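Local coordinates for protein HTH-type transcriptional activator ampR (Citrobacter freundii, PDB 3KOS) that regulates expression of the AmpC beta-lactamase gene as a LysR-family DNA-binding transcription factor, of which this chain is the effector-binding domain, at residues T73-S84 / T175-R186; S84-I95 / L164-F173. All coordinates share one frame; numbering follows the deposited sequence.

Contact 1. Residues T73-S84 / T175-R186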
loop_
_atom_site.group_PDB
_atom_site.type_symbol
_atom_site.label_atom_id
_atom_site.label_comp_id
_atom_site.label_asym_id
_atom_site.label_seq_id
_atom_site.Cartn_x
_atom_site.Cartn_y
_atom_site.Cartn_z
ATOM N N THR A 73 -18.314 -12.239 14.143
ATOM C CA THR A 73 -17.575 -11.002 14.299
ATOM C C THR A 73 -18.473 -9.909 14.838
ATOM O O THR A 73 -19.586 -9.716 14.355
ATOM C CB THR A 73 -16.996 -10.542 12.956
ATOM O OG1 THR A 73 -15.874 -11.361 12.612
ATOM C CG2 THR A 73 -16.550 -9.122 13.039
ATOM N N ASP A 74 -17.976 -9.195 15.837
ATOM C CA ASP A 74 -18.670 -8.042 16.371
ATOM C C ASP A 74 -18.155 -6.823 15.623
ATOM O O ASP A 74 -17.006 -6.432 15.806
ATOM C CB ASP A 74 -18.369 -7.919 17.860
ATOM C CG ASP A 74 -19.185 -6.839 18.535
ATOM O OD1 ASP A 74 -20.190 -6.388 17.940
ATOM O OD2 ASP A 74 -18.820 -6.447 19.668
ATOM N N ALA A 75 -19.001 -6.232 14.783
ATOM C CA ALA A 75 -18.585 -5.143 13.904
ATOM C C ALA A 75 -19.256 -3.827 14.267
ATOM O O ALA A 75 -20.460 -3.786 14.523
ATOM C CB ALA A 75 -18.884 -5.501 12.447
ATOM N N GLN A 76 -18.473 -2.753 14.287
ATOM C CA GLN A 76 -19.001 -1.422 14.533
ATOM C C GLN A 76 -18.644 -0.469 13.392
ATOM O O GLN A 76 -17.496 -0.404 12.965
ATOM C CB GLN A 76 -18.495 -0.879 15.876
ATOM C CG GLN A 76 -18.883 0.566 16.120
ATOM C CD GLN A 76 -18.967 0.910 17.597
ATOM O OE1 GLN A 76 -18.110 0.512 18.393
ATOM N NE2 GLN A 76 -20.005 1.659 17.972
ATOM N N TYR A 77 -19.637 0.254 12.891
ATOM C CA TYR A 77 -19.461 1.149 11.751
ATOM C C TYR A 77 -18.582 2.323 12.150
ATOM O O TYR A 77 -18.761 2.907 13.223
ATOM C CB TYR A 77 -20.833 1.636 11.270
ATOM C CG TYR A 77 -20.842 2.572 10.073
ATOM C CD1 TYR A 77 -20.752 3.945 10.244
ATOM C CD2 TYR A 77 -20.990 2.080 8.782
ATOM C CE1 TYR A 77 -20.783 4.803 9.160
ATOM C CE2 TYR A 77 -21.036 2.934 7.688
ATOM C CZ TYR A 77 -20.932 4.296 7.889
ATOM O OH TYR A 77 -20.973 5.155 6.811
ATOM N N LEU A 78 -17.609 2.654 11.302
ATOM C CA LEU A 78 -16.740 3.798 11.564
ATOM C C LEU A 78 -17.147 4.982 10.712
ATOM O O LEU A 78 -17.507 6.029 11.231
ATOM C CB LEU A 78 -15.264 3.453 11.312
ATOM C CG LEU A 78 -14.666 2.377 12.226
ATOM C CD1 LEU A 78 -13.231 2.083 11.811
ATOM C CD2 LEU A 78 -14.731 2.819 13.691
ATOM N N CYS A 79 -17.083 4.820 9.394
ATOM C CA CYS A 79 -17.429 5.919 8.502
ATOM C C CYS A 79 -17.648 5.416 7.079
ATOM O O CYS A 79 -17.264 4.289 6.733
ATOM C CB CYS A 79 -16.342 7.006 8.524
ATOM S SG CYS A 79 -14.772 6.519 7.720
ATOM N N SER A 80 -18.265 6.258 6.260
ATOM C CA SER A 80 -18.562 5.880 4.884
ATOM C C SER A 80 -17.304 5.899 4.021
ATOM O O SER A 80 -16.277 6.458 4.412
ATOM C CB SER A 80 -19.626 6.816 4.302
ATOM O OG SER A 80 -19.184 8.162 4.360
ATOM N N ALA A 81 -17.406 5.304 2.835
ATOM C CA ALA A 81 -16.275 5.169 1.934
ATOM C C ALA A 81 -16.728 5.310 0.486
ATOM O O ALA A 81 -16.323 4.533 -0.382
ATOM C CB ALA A 81 -15.578 3.823 2.161
ATOM N N LEU A 82 -17.567 6.313 0.232
ATOM C CA LEU A 82 -18.086 6.557 -1.110
ATOM C C LEU A 82 -16.961 6.727 -2.125
ATOM O O LEU A 82 -16.000 7.457 -1.888
ATOM C CB LEU A 82 -18.980 7.793 -1.120
ATOM C CG LEU A 82 -20.187 7.709 -0.178
ATOM C CD1 LEU A 82 -21.096 8.918 -0.379
ATOM C CD2 LEU A 82 -20.953 6.424 -0.427
HETATM N N MSE A 83 -17.097 6.053 -3.260
HETATM C CA MSE A 83 -16.047 6.034 -4.277
HETATM C C MSE A 83 -16.398 6.817 -5.527
HETATM O O MSE A 83 -17.553 6.859 -5.951
HETATM C CB MSE A 83 -15.739 4.604 -4.689
HETATM C CG MSE A 83 -15.299 3.738 -3.537
HETATM SE SE MSE A 83 -15.023 1.901 -4.140
HETATM C CE MSE A 83 -15.500 2.105 -6.008
ATOM N N SER A 84 -15.378 7.418 -6.131
ATOM C CA SER A 84 -15.559 8.187 -7.347
ATOM C C SER A 84 -14.249 8.134 -8.135
ATOM O O SER A 84 -13.196 7.833 -7.567
ATOM C CB SER A 84 -15.928 9.628 -6.972
ATOM O OG SER A 84 -16.436 10.349 -8.079
ATOM N N THR A 175 -20.473 12.330 -8.875
ATOM C CA THR A 175 -21.181 11.093 -8.558
ATOM C C THR A 175 -20.305 10.080 -7.838
ATOM O O THR A 175 -19.192 9.789 -8.267
ATOM C CB THR A 175 -21.788 10.430 -9.815
ATOM O OG1 THR A 175 -22.734 11.320 -10.415
ATOM C CG2 THR A 175 -22.494 9.130 -9.443
ATOM N N GLN A 176 -20.827 9.548 -6.736
ATOM C CA GLN A 176 -20.108 8.566 -5.937
ATOM C C GLN A 176 -20.954 7.313 -5.745
ATOM O O GLN A 176 -22.182 7.390 -5.734
ATOM C CB GLN A 176 -19.803 9.142 -4.564
ATOM C CG GLN A 176 -19.061 10.449 -4.568
ATOM C CD GLN A 176 -18.910 10.994 -3.175
ATOM O OE1 GLN A 176 -17.798 11.124 -2.663
ATOM N NE2 GLN A 176 -20.036 11.297 -2.536
ATOM N N ILE A 177 -20.303 6.164 -5.572
ATOM C CA ILE A 177 -21.017 4.920 -5.284
ATOM C C ILE A 177 -20.555 4.322 -3.953
ATOM O O ILE A 177 -19.447 4.596 -3.493
ATOM C CB ILE A 177 -20.853 3.874 -6.407
ATOM C CG1 ILE A 177 -19.374 3.557 -6.651
ATOM C CG2 ILE A 177 -21.511 4.361 -7.701
ATOM C CD1 ILE A 177 -19.134 2.420 -7.644
ATOM N N ASP A 178 -21.413 3.503 -3.346
ATOM C CA ASP A 178 -21.114 2.847 -2.077
ATOM C C ASP A 178 -21.008 1.347 -2.298
ATOM O O ASP A 178 -22.006 0.684 -2.577
ATOM C CB ASP A 178 -22.226 3.159 -1.068
ATOM C CG ASP A 178 -22.017 2.491 0.287
ATOM O OD1 ASP A 178 -21.114 1.643 0.442
ATOM O OD2 ASP A 178 -22.783 2.820 1.217
ATOM N N LEU A 179 -19.791 0.817 -2.203
ATOM C CA LEU A 179 -19.574 -0.616 -2.311
ATOM C C LEU A 179 -18.998 -1.158 -1.005
ATOM O O LEU A 179 -18.450 -2.261 -0.965
ATOM C CB LEU A 179 -18.633 -0.936 -3.477
ATOM C CG LEU A 179 -19.150 -0.478 -4.844
ATOM C CD1 LEU A 179 -18.173 -0.847 -5.962
ATOM C CD2 LEU A 179 -20.523 -1.076 -5.107
ATOM N N GLY A 180 -19.133 -0.375 0.060
ATOM C CA GLY A 180 -18.607 -0.754 1.360
ATOM C C GLY A 180 -18.264 0.460 2.204
ATOM O O GLY A 180 -18.234 1.587 1.702
ATOM N N SER A 181 -18.020 0.233 3.497
ATOM C CA SER A 181 -17.660 1.308 4.420
ATOM C C SER A 181 -16.487 0.858 5.275
ATOM O O SER A 181 -15.991 -0.248 5.118
ATOM C CB SER A 181 -18.839 1.639 5.345
ATOM O OG SER A 181 -19.972 2.024 4.598
ATOM N N TYR A 182 -16.047 1.708 6.195
ATOM C CA TYR A 182 -15.001 1.290 7.123
ATOM C C TYR A 182 -15.614 0.870 8.447
ATOM O O TYR A 182 -16.503 1.548 8.976
ATOM C CB TYR A 182 -13.931 2.379 7.300
ATOM C CG TYR A 182 -13.111 2.558 6.031
ATOM C CD1 TYR A 182 -12.115 1.642 5.687
ATOM C CD2 TYR A 182 -13.353 3.618 5.173
ATOM C CE1 TYR A 182 -11.383 1.781 4.515
ATOM C CE2 TYR A 182 -12.624 3.769 3.990
ATOM C CZ TYR A 182 -11.638 2.851 3.673
ATOM O OH TYR A 182 -10.914 2.985 2.497
ATOM N N TRP A 183 -15.145 -0.263 8.957
ATOM C CA TRP A 183 -15.666 -0.856 10.188
ATOM C C TRP A 183 -14.525 -1.212 11.119
ATOM O O TRP A 183 -13.395 -1.440 10.676
ATOM C CB TRP A 183 -16.403 -2.159 9.864
ATOM C CG TRP A 183 -17.577 -1.992 8.975
ATOM C CD1 TRP A 183 -17.573 -1.856 7.617
ATOM C CD2 TRP A 183 -18.953 -1.963 9.379
ATOM N NE1 TRP A 183 -18.864 -1.731 7.151
ATOM C CE2 TRP A 183 -19.728 -1.794 8.213
ATOM C CE3 TRP A 183 -19.603 -2.055 10.618
ATOM C CZ2 TRP A 183 -21.119 -1.724 8.245
ATOM C CZ3 TRP A 183 -20.988 -1.984 10.649
ATOM C CH2 TRP A 183 -21.728 -1.817 9.469
ATOM N N ILE A 184 -14.819 -1.277 12.412
ATOM C CA ILE A 184 -13.875 -1.876 13.351
ATOM C C ILE A 184 -14.478 -3.196 13.861
ATOM O O ILE A 184 -15.648 -3.246 14.223
ATOM C CB ILE A 184 -13.517 -0.910 14.513
ATOM C CG1 ILE A 184 -12.396 -1.504 15.385
ATOM C CG2 ILE A 184 -14.753 -0.541 15.331
ATOM C CD1 ILE A 184 -11.694 -0.475 16.298
ATOM N N THR A 185 -13.695 -4.261 13.863
ATOM C CA THR A 185 -14.243 -5.578 14.170
ATOM C C THR A 185 -13.424 -6.334 15.210
ATOM O O THR A 185 -12.195 -6.228 15.251
ATOM C CB THR A 185 -14.431 -6.448 12.884
ATOM O OG1 THR A 185 -13.161 -6.852 12.355
ATOM C CG2 THR A 185 -15.184 -5.667 11.827
ATOM N N ARG A 186 -14.131 -7.081 16.057
ATOM C CA ARG A 186 -13.522 -7.943 17.062
ATOM C C ARG A 186 -14.032 -9.354 16.797
ATOM O O ARG A 186 -15.233 -9.556 16.619
ATOM C CB ARG A 186 -13.971 -7.482 18.466
ATOM C CG ARG A 186 -13.554 -8.381 19.612
ATOM C CD ARG A 186 -14.232 -7.967 20.940
ATOM N NE ARG A 186 -15.694 -8.022 20.864
ATOM C CZ ARG A 186 -16.414 -9.090 21.196
ATOM N NH1 ARG A 186 -15.811 -10.185 21.634
ATOM N NH2 ARG A 186 -17.734 -9.064 21.097
HETATM O O HOH W 1 -17.460 2.084 -0.959
HETATM O O HOH W 2 -19.778 3.994 2.230
#
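D74 and R186, then Q76 and I184, exchange paired backbone hydrogen bonds that run strand 73-80 antiparallel to strand 181-186. The ladder changes step at L78: Y182 O accepts from L78 N at 2.8 Å and weakly from C79 N, while Y182 N gives its bond to C79 O. Two residues thus oppose one, a classic beta bulge. After a gap the backbones meet again in a single bridge, M83 N to I177 O being 2.8 Å.

Two waters fill in where the ladder is interrupted. One joins A81 O, L179 N and G180 O; the other links A81 N to G180 O and S181 OG. D178 OD1 closes an Asx turn by taking the N-H of G180. Strand 73-86 and this returning chain are consistent with the paired crossovers that join the two subdomains of LysR effector-binding domains.

Charge enters at the far end. The bend at chi3 of R186 (60°) swings its guanidinium back to D74, and R186 NH2 forms a salt bridge with D74 OD2 at 3.2 Å; OD2 lies in the guanidinium plane, while NH2 comes from 35° out of the carboxylate plane. NH1 is bonded to R190 O.

On the face of A75 and T185, the edge of the Y77 ring meets the W183 six-membered ring in a T-shaped pair (planes at 89°), and Y77 CB sits over that indole face. W70 adds another edge-to-face neighbour to W183. On the opposite face, that of I184 and Y182, L78 CD2 packs on I184 CG2 at 3.7 Å, and A81, from the loop beyond the strand, touches Y182 CE2 with its CB at 3.5 Å. Selenomethionine M83 brings CE to 4.0 Å from I177 CD1.

Contact 2. Residues S84-I95 / L164-F173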
loop_
_atom_site.group_PDB
_atom_site.type_symbol
_atom_site.label_atom_id
_atom_site.label_comp_id
_atom_site.label_asym_id
_atom_site.label_seq_id
_atom_site.Cartn_x
_atom_site.Cartn_y
_atom_site.Cartn_z
ATOM N N SER A 84 -15.378 7.418 -6.131
ATOM C CA SER A 84 -15.559 8.187 -7.347
ATOM C C SER A 84 -14.249 8.134 -8.135
ATOM O O SER A 84 -13.196 7.833 -7.567
ATOM C CB SER A 84 -15.928 9.628 -6.972
ATOM O OG SER A 84 -16.436 10.349 -8.079
ATOM N N PRO A 85 -14.306 8.394 -9.450
ATOM C CA PRO A 85 -13.065 8.412 -10.225
ATOM C C PRO A 85 -12.100 9.472 -9.709
ATOM O O PRO A 85 -12.532 10.535 -9.270
ATOM C CB PRO A 85 -13.542 8.766 -11.632
ATOM C CG PRO A 85 -14.913 8.158 -11.705
ATOM C CD PRO A 85 -15.502 8.364 -10.320
ATOM N N LEU A 86 -10.812 9.156 -9.755
ATOM C CA LEU A 86 -9.765 10.058 -9.291
ATOM C C LEU A 86 -8.596 9.928 -10.241
ATOM O O LEU A 86 -8.203 8.819 -10.574
ATOM C CB LEU A 86 -9.303 9.652 -7.888
ATOM C CG LEU A 86 -10.333 9.794 -6.770
ATOM C CD1 LEU A 86 -9.857 9.047 -5.531
ATOM C CD2 LEU A 86 -10.587 11.268 -6.452
ATOM N N CYS A 87 -8.027 11.054 -10.675
ATOM C CA CYS A 87 -6.943 10.992 -11.641
ATOM C C CYS A 87 -6.026 12.209 -11.527
ATOM O O CYS A 87 -6.324 13.160 -10.799
ATOM C CB CYS A 87 -7.493 10.859 -13.066
ATOM S SG CYS A 87 -8.442 12.315 -13.573
ATOM N N SER A 88 -4.896 12.159 -12.227
ATOM C CA SER A 88 -3.962 13.275 -12.197
ATOM C C SER A 88 -4.595 14.474 -12.883
ATOM O O SER A 88 -5.468 14.311 -13.737
ATOM C CB SER A 88 -2.662 12.912 -12.900
ATOM O OG SER A 88 -2.877 12.669 -14.280
ATOM N N PRO A 89 -4.154 15.685 -12.513
ATOM C CA PRO A 89 -4.648 16.886 -13.190
ATOM C C PRO A 89 -4.429 16.796 -14.698
ATOM O O PRO A 89 -5.254 17.287 -15.472
ATOM C CB PRO A 89 -3.798 18.006 -12.576
ATOM C CG PRO A 89 -3.414 17.486 -11.222
ATOM C CD PRO A 89 -3.193 16.008 -11.438
ATOM N N THR A 90 -3.339 16.161 -15.115
ATOM C CA THR A 90 -3.047 16.016 -16.539
ATOM C C THR A 90 -4.064 15.137 -17.281
ATOM O O THR A 90 -4.482 15.465 -18.396
ATOM C CB THR A 90 -1.599 15.507 -16.785
ATOM O OG1 THR A 90 -0.670 16.543 -16.439
ATOM C CG2 THR A 90 -1.397 15.138 -18.240
ATOM N N LEU A 91 -4.471 14.025 -16.676
ATOM C CA LEU A 91 -5.515 13.213 -17.284
ATOM C C LEU A 91 -6.853 13.931 -17.213
ATOM O O LEU A 91 -7.674 13.819 -18.124
ATOM C CB LEU A 91 -5.629 11.840 -16.611
ATOM C CG LEU A 91 -4.819 10.729 -17.271
ATOM C CD1 LEU A 91 -3.329 11.020 -17.170
ATOM C CD2 LEU A 91 -5.136 9.379 -16.665
ATOM N N ALA A 92 -7.075 14.663 -16.128
ATOM C CA ALA A 92 -8.350 15.340 -15.950
ATOM C C ALA A 92 -8.578 16.365 -17.060
ATOM O O ALA A 92 -9.717 16.635 -17.439
ATOM C CB ALA A 92 -8.417 16.001 -14.597
ATOM N N SER A 93 -7.493 16.922 -17.590
ATOM C CA SER A 93 -7.605 17.951 -18.618
ATOM C C SER A 93 -8.215 17.385 -19.898
ATOM O O SER A 93 -8.657 18.135 -20.766
ATOM C CB SER A 93 -6.240 18.576 -18.908
ATOM O OG SER A 93 -5.418 17.685 -19.641
ATOM N N GLN A 94 -8.236 16.059 -20.008
ATOM C CA GLN A 94 -8.747 15.389 -21.197
ATOM C C GLN A 94 -10.075 14.695 -20.913
ATOM O O GLN A 94 -10.569 13.917 -21.725
ATOM C CB GLN A 94 -7.728 14.373 -21.700
ATOM C CG GLN A 94 -6.391 14.991 -22.088
ATOM C CD GLN A 94 -5.262 13.978 -22.098
ATOM O OE1 GLN A 94 -5.163 13.144 -23.002
ATOM N NE2 GLN A 94 -4.398 14.048 -21.090
ATOM N N ILE A 95 -10.638 14.975 -19.744
ATOM C CA ILE A 95 -11.876 14.338 -19.314
ATOM C C ILE A 95 -12.943 15.391 -19.049
ATOM O O ILE A 95 -12.850 16.165 -18.095
ATOM C CB ILE A 95 -11.642 13.462 -18.061
ATOM C CG1 ILE A 95 -10.724 12.293 -18.420
ATOM C CG2 ILE A 95 -12.961 12.971 -17.481
ATOM C CD1 ILE A 95 -10.205 11.510 -17.220
ATOM N N LEU A 164 -6.135 15.475 -2.743
ATOM C CA LEU A 164 -7.013 16.448 -3.389
ATOM C C LEU A 164 -6.587 17.866 -2.997
ATOM O O LEU A 164 -6.486 18.741 -3.848
ATOM C CB LEU A 164 -8.479 16.199 -3.014
ATOM C CG LEU A 164 -9.052 14.909 -3.617
ATOM C CD1 LEU A 164 -10.303 14.454 -2.882
ATOM C CD2 LEU A 164 -9.317 15.095 -5.121
ATOM N N SER A 165 -6.327 18.079 -1.712
ATOM C CA SER A 165 -5.989 19.409 -1.225
ATOM C C SER A 165 -4.638 19.900 -1.742
ATOM O O SER A 165 -4.452 21.098 -1.981
ATOM C CB SER A 165 -6.021 19.436 0.298
ATOM O OG SER A 165 -7.349 19.245 0.750
ATOM N N SER A 166 -3.695 18.980 -1.904
ATOM C CA SER A 166 -2.373 19.343 -2.416
ATOM C C SER A 166 -2.349 19.315 -3.937
ATOM O O SER A 166 -1.304 19.531 -4.559
ATOM C CB SER A 166 -1.301 18.412 -1.841
ATOM O OG SER A 166 -1.518 17.075 -2.268
ATOM N N GLU A 167 -3.509 19.033 -4.527
ATOM C CA GLU A 167 -3.694 19.072 -5.975
ATOM C C GLU A 167 -2.816 18.088 -6.744
ATOM O O GLU A 167 -2.440 18.335 -7.878
ATOM C CB GLU A 167 -3.548 20.508 -6.504
ATOM C CG GLU A 167 -4.565 21.444 -5.852
ATOM C CD GLU A 167 -4.631 22.826 -6.481
ATOM O OE1 GLU A 167 -4.057 23.026 -7.575
ATOM O OE2 GLU A 167 -5.276 23.707 -5.868
ATOM N N ARG A 168 -2.523 16.953 -6.123
ATOM C CA ARG A 168 -1.837 15.859 -6.805
ATOM C C ARG A 168 -2.835 14.925 -7.495
ATOM O O ARG A 168 -2.478 14.153 -8.384
ATOM C CB ARG A 168 -0.990 15.078 -5.806
ATOM C CG ARG A 168 0.154 15.897 -5.232
ATOM C CD ARG A 168 0.809 15.166 -4.073
ATOM N NE ARG A 168 1.704 16.037 -3.321
ATOM C CZ ARG A 168 2.266 15.706 -2.161
ATOM N NH1 ARG A 168 2.012 14.521 -1.621
ATOM N NH2 ARG A 168 3.072 16.564 -1.538
ATOM N N ILE A 169 -4.086 15.010 -7.071
ATOM C CA ILE A 169 -5.148 14.241 -7.695
ATOM C C ILE A 169 -6.422 15.077 -7.775
ATOM O O ILE A 169 -6.638 15.981 -6.955
ATOM C CB ILE A 169 -5.414 12.914 -6.923
ATOM C CG1 ILE A 169 -5.798 11.793 -7.891
ATOM C CG2 ILE A 169 -6.483 13.091 -5.879
ATOM C CD1 ILE A 169 -4.615 11.139 -8.568
ATOM N N VAL A 170 -7.262 14.746 -8.748
ATOM C CA VAL A 170 -8.500 15.466 -9.028
ATOM C C VAL A 170 -9.694 14.509 -9.066
ATOM O O VAL A 170 -9.563 13.366 -9.491
ATOM C CB VAL A 170 -8.399 16.170 -10.406
ATOM C CG1 VAL A 170 -9.744 16.703 -10.850
ATOM C CG2 VAL A 170 -7.367 17.286 -10.355
ATOM N N GLN A 171 -10.853 14.985 -8.622
ATOM C CA GLN A 171 -12.089 14.213 -8.712
ATOM C C GLN A 171 -12.938 14.853 -9.802
ATOM O O GLN A 171 -13.629 15.835 -9.548
ATOM C CB GLN A 171 -12.840 14.242 -7.374
ATOM C CG GLN A 171 -14.103 13.363 -7.324
ATOM C CD GLN A 171 -14.952 13.589 -6.074
ATOM O OE1 GLN A 171 -14.470 14.085 -5.051
ATOM N NE2 GLN A 171 -16.227 13.236 -6.160
ATOM N N PRO A 172 -12.880 14.311 -11.024
ATOM C CA PRO A 172 -13.546 15.026 -12.121
ATOM C C PRO A 172 -15.071 15.043 -12.027
ATOM O O PRO A 172 -15.692 15.950 -12.586
ATOM C CB PRO A 172 -13.096 14.260 -13.366
ATOM C CG PRO A 172 -12.673 12.900 -12.852
ATOM C CD PRO A 172 -12.088 13.165 -11.503
ATOM N N PHE A 173 -15.666 14.069 -11.346
ATOM C CA PHE A 173 -17.125 13.973 -11.292
ATOM C C PHE A 173 -17.676 13.879 -9.877
ATOM O O PHE A 173 -17.046 13.314 -8.995
ATOM C CB PHE A 173 -17.608 12.794 -12.132
ATOM C CG PHE A 173 -17.180 12.878 -13.557
ATOM C CD1 PHE A 173 -17.738 13.835 -14.398
ATOM C CD2 PHE A 173 -16.195 12.038 -14.054
ATOM C CE1 PHE A 173 -17.329 13.940 -15.713
ATOM C CE2 PHE A 173 -15.790 12.137 -15.361
ATOM C CZ PHE A 173 -16.356 13.092 -16.195
HETATM O O HOH W 3 -14.876 11.679 -10.202
#
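V170 places CG1 anti to its backbone N (chi1 169°), and its two methyls thereby split between partners: CG1 lies 4.0 Å from A92 CB, whereas CG2 approaches the P89 ring, 4.1 Å from P89 CG. In I95, chi1 (-66°) sets CG1 beside the backbone N and leaves CG2 opposite it, and this CG2 methyl meets the F173 ring obliquely, 3.6 Å from F173 CE2 and equally close to CZ. Q171 is extended from CB onward, which carries its amide along S84; there NE2 donates to F173 O at 3.0 Å, a bond within the segment, with F173 O tilted from the amide plane.

The backbones touch through one antiparallel bridge. C87 N donates to V170 O, and V170 N returns a bond of 2.8 Å to C87 O. Beside this bridge I169 lays CG1 against C87 O at 3.3 Å. P172 CD packs on P85 O, while the L86 side chain reaches Q171 CB through CD2. One water adds a polar tie: it donates to S84 OG, itself hydrogen-bonded to T175 O, and to P85 O, and accepts from F173 N.

Each segment includes a helix end. S88 is the N-cap of helix 89-92, its OG accepting from L91 N at 3.2 Å; E167, with positive phi, completes a Schellman motif after helix 161-165.

Outside the pair, R168 packs on R168 of the second subunit. I169 reaches L143 and A146 of helix 139-147, P85 touches W115 and W118 of helix 114-121, and S84 and L86 hydrogen-bond through their backbones to A155 and A153 of strand 153-156, an edge strand of the sheet within this chain.

Overall arrangement
The two contacts share strand 73-86, meeting at S84, yet their centres lie 23 Å apart. Contact 1 is the more central, its centre about 8 Å from the centre of the chain, against about 18 Å for contact 2; both are partly buried. Contact 1 has a bulged antiparallel ladder between neighbouring strands, interrupted before a further bridge and supplemented by an aromatic pair and a salt bridge, and it buries 1222 Å². Contact 2 buries 657 Å² and relies on a single bridge with small apolar contacts around prolines, valine and isoleucine near two helix ends. Both use bridging water. They touch directly where Q176 CG approaches Q171 NE2, at 4.3 Å.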